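Local coordinates for uncharacterized conserved protein (Methanococcus maripaludis S2, PDB 3C2Q), which catalyses the NAD+-dependent conversion of L-ornithine to L-proline with release of ammonia, at residues Ala154-Val159 against Met231-Lys236. Sequence-based numbering, arbitrary orientation.
Sequences ALAKMV and MYQCIK
Two short parallel helices of the Rossmann-fold domain pack side by side where Val-159 and Ala-156 meet Gln-233 and Cys-234. Their axes, taken over residues 154-159 and 231-236, differ in direction by 5° and approach to 8.7 Å. No hydrogen bond crosses between the segments; the contact consists of van der Waals approaches that bury 169 Å², both sides summed. Between side chains the nearest pair is Val-159 CG1 and Gln-233 CB, 3.7 Å apart. Val-159 CG1 also lies 3.9 Å from the backbone N of Cys-234. The torsion explains this reach, for CG1 is anti to the backbone N (chi1 -179°) and is thereby carried over the start of the Gln-233 side chain. The same methyl comes within 4.2 Å of Cys-234 SG, an apolar touch on the flank of the second helix. One turn earlier, Gln-233 CG lies beside the carbonyl O of Ala-156, 3.6 Å away, while Ala-156 CB stands 4.3 Å from that CG. Gln-233 thus uses its aliphatic CB and CG here, and the bend at chi2 (-68°) carries the amide away from Ala-156 and Val-159. Ile-239, in the loop leading to strand 241-244, touches both Val-159 and Cys-234. Helix 230-237 rests through Cys-234 on Tyr-241 of that strand, outermost in this chain's parallel sheet, and helix 152-160 through Met-158 on Leu-335 and Leu-338 of helix 327-342.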
ATOM      1  N   ALA B 154      -2.279   9.701  24.006  1.00 19.54           N
ATOM      2  CA  ALA B 154      -3.402   8.794  24.197  1.00 18.87           C
ATOM      3  C   ALA B 154      -2.949   7.473  24.792  1.00 19.72           C
ATOM      4  O   ALA B 154      -3.564   6.978  25.753  1.00 19.98           O
ATOM      5  CB  ALA B 154      -4.164   8.568  22.863  1.00 19.38           C
ATOM      6  N   LEU B 155      -1.846   6.927  24.271  1.00 19.30           N
ATOM      7  CA  LEU B 155      -1.329   5.661  24.789  1.00 19.08           C
ATOM      8  C   LEU B 155      -0.817   5.831  26.214  1.00 19.55           C
ATOM      9  O   LEU B 155      -1.064   4.971  27.063  1.00 19.32           O
ATOM     10  CB  LEU B 155      -0.221   5.096  23.902  1.00 18.49           C
ATOM     11  CG  LEU B 155       0.401   3.781  24.380  1.00 19.89           C
ATOM     12  CD1 LEU B 155      -0.684   2.738  24.659  1.00 19.95           C
ATOM     13  CD2 LEU B 155       1.412   3.278  23.343  1.00 18.48           C
ATOM     14  N   ALA B 156      -0.129   6.937  26.482  1.00 19.56           N
ATOM     15  CA  ALA B 156       0.373   7.189  27.858  1.00 20.46           C
ATOM     16  C   ALA B 156      -0.780   7.245  28.872  1.00 20.99           C
ATOM     17  O   ALA B 156      -0.689   6.714  29.978  1.00 21.72           O
ATOM     18  CB  ALA B 156       1.182   8.486  27.897  1.00 19.63           C
ATOM     19  N   LYS B 157      -1.864   7.897  28.486  1.00 21.37           N
ATOM     20  CA  LYS B 157      -3.080   7.910  29.289  1.00 22.01           C
ATOM     21  C   LYS B 157      -3.689   6.525  29.576  1.00 23.07           C
ATOM     22  O   LYS B 157      -4.140   6.253  30.711  1.00 22.46           O
ATOM     23  CB  LYS B 157      -4.101   8.878  28.681  1.00 21.33           C
ATOM     24  CG  LYS B 157      -5.375   9.072  29.519  1.00 25.18           C
ATOM     25  CD  LYS B 157      -5.087   9.647  30.885  1.00 29.66           C
ATOM     26  CE  LYS B 157      -4.674  11.096  30.783  1.00 35.33           C
ATOM     27  NZ  LYS B 157      -4.727  11.750  32.140  1.00 39.81           N
HETATM   28  N   MSE B 158      -3.697   5.632  28.583  1.00 22.69           N
HETATM   29  CA  MSE B 158      -4.169   4.264  28.806  1.00 24.70           C
HETATM   30  C   MSE B 158      -3.304   3.549  29.836  1.00 23.76           C
HETATM   31  O   MSE B 158      -3.831   2.808  30.663  1.00 24.29           O
HETATM   32  CB  MSE B 158      -4.234   3.454  27.492  1.00 23.58           C
HETATM   33  CG  MSE B 158      -5.229   4.034  26.509  1.00 24.22           C
HETATM   34 SE   MSE B 158      -4.982   3.196  24.712  1.00 32.52          SE
HETATM   35  CE  MSE B 158      -5.961   4.551  23.677  1.00 23.81           C
ATOM     36  N   VAL B 159      -1.992   3.754  29.774  1.00 23.13           N
ATOM     37  CA  VAL B 159      -1.071   3.225  30.796  1.00 23.66           C
ATOM     38  C   VAL B 159      -1.423   3.809  32.182  1.00 25.53           C
ATOM     39  O   VAL B 159      -1.624   3.057  33.144  1.00 24.92           O
ATOM     40  CB  VAL B 159       0.403   3.537  30.460  1.00 24.00           C
ATOM     41  CG1 VAL B 159       1.329   2.966  31.520  1.00 22.16           C
ATOM     42  CG2 VAL B 159       0.807   2.924  29.065  1.00 21.07           C
HETATM   43  N   MSE B 231       6.799   6.067  28.642  1.00 19.67           N
HETATM   44  CA  MSE B 231       7.815   5.404  29.459  1.00 21.80           C
HETATM   45  C   MSE B 231       7.706   5.918  30.915  1.00 21.71           C
HETATM   46  O   MSE B 231       7.775   5.127  31.857  1.00 22.48           O
HETATM   47  CB  MSE B 231       9.227   5.676  28.912  1.00 21.37           C
HETATM   48  CG  MSE B 231       9.427   5.343  27.413  1.00 25.18           C
HETATM   49 SE   MSE B 231       8.697   3.534  27.052  1.00 41.02          SE
HETATM   50  CE  MSE B 231       9.957   2.556  28.015  1.00 22.56           C
ATOM     51  N   TYR B 232       7.502   7.223  31.070  1.00 21.93           N
ATOM     52  CA  TYR B 232       7.185   7.811  32.390  1.00 23.17           C
ATOM     53  C   TYR B 232       6.014   7.107  33.089  1.00 23.73           C
ATOM     54  O   TYR B 232       6.129   6.675  34.241  1.00 25.16           O
ATOM     55  CB  TYR B 232       6.911   9.306  32.255  1.00 23.19           C
ATOM     56  CG  TYR B 232       6.385   9.964  33.525  1.00 24.29           C
ATOM     57  CD1 TYR B 232       7.267  10.473  34.491  1.00 23.73           C
ATOM     58  CD2 TYR B 232       5.010  10.080  33.755  1.00 22.74           C
ATOM     59  CE1 TYR B 232       6.773  11.088  35.667  1.00 24.36           C
ATOM     60  CE2 TYR B 232       4.505  10.698  34.931  1.00 23.41           C
ATOM     61  CZ  TYR B 232       5.406  11.195  35.873  1.00 25.55           C
ATOM     62  OH  TYR B 232       4.922  11.789  37.025  1.00 28.14           O
ATOM     63  N   GLN B 233       4.892   6.960  32.401  1.00 23.11           N
ATOM     64  CA  GLN B 233       3.776   6.275  33.000  1.00 22.97           C
ATOM     65  C   GLN B 233       4.062   4.815  33.338  1.00 23.06           C
ATOM     66  O   GLN B 233       3.481   4.294  34.301  1.00 22.26           O
ATOM     67  CB  GLN B 233       2.506   6.391  32.172  1.00 22.69           C
ATOM     68  CG  GLN B 233       1.972   7.825  32.097  1.00 23.16           C
ATOM     69  CD  GLN B 233       1.446   8.367  33.424  1.00 24.16           C
ATOM     70  OE1 GLN B 233       1.161   7.613  34.364  1.00 25.44           O
ATOM     71  NE2 GLN B 233       1.318   9.694  33.496  1.00 23.55           N
ATOM     72  N   CYS B 234       4.912   4.158  32.554  1.00 22.33           N
ATOM     73  CA  CYS B 234       5.297   2.775  32.880  1.00 23.25           C
ATOM     74  C   CYS B 234       6.076   2.747  34.203  1.00 24.08           C
ATOM     75  O   CYS B 234       5.823   1.887  35.053  1.00 24.24           O
ATOM     76  CB  CYS B 234       6.138   2.135  31.764  1.00 22.52           C
ATOM     77  SG  CYS B 234       5.144   1.708  30.288  1.00 24.66           S
ATOM     78  N   ILE B 235       7.041   3.654  34.344  1.00 25.84           N
ATOM     79  CA  ILE B 235       7.788   3.776  35.604  1.00 27.37           C
ATOM     80  C   ILE B 235       6.829   4.016  36.777  1.00 28.61           C
ATOM     81  O   ILE B 235       6.864   3.282  37.779  1.00 28.70           O
ATOM     82  CB  ILE B 235       8.873   4.878  35.530  1.00 27.39           C
ATOM     83  CG1 ILE B 235       9.947   4.510  34.474  1.00 26.91           C
ATOM     84  CG2 ILE B 235       9.507   5.162  36.938  1.00 26.69           C
ATOM     85  CD1 ILE B 235      10.542   3.054  34.616  1.00 25.78           C
ATOM     86  N   LYS B 236       5.954   5.008  36.639  1.00 29.67           N
ATOM     87  CA  LYS B 236       5.085   5.414  37.758  1.00 31.20           C
ATOM     88  C   LYS B 236       4.129   4.340  38.158  1.00 31.68           C
ATOM     89  O   LYS B 236       3.755   4.245  39.333  1.00 32.11           O
ATOM     90  CB  LYS B 236       4.280   6.668  37.433  1.00 31.20           C
ATOM     91  CG  LYS B 236       5.121   7.876  37.074  1.00 34.35           C
ATOM     92  CD  LYS B 236       6.191   8.230  38.125  1.00 39.27           C
ATOM     93  CE  LYS B 236       5.650   9.086  39.246  1.00 43.01           C
ATOM     94  NZ  LYS B 236       6.781   9.764  39.974  1.00 45.77           N
TER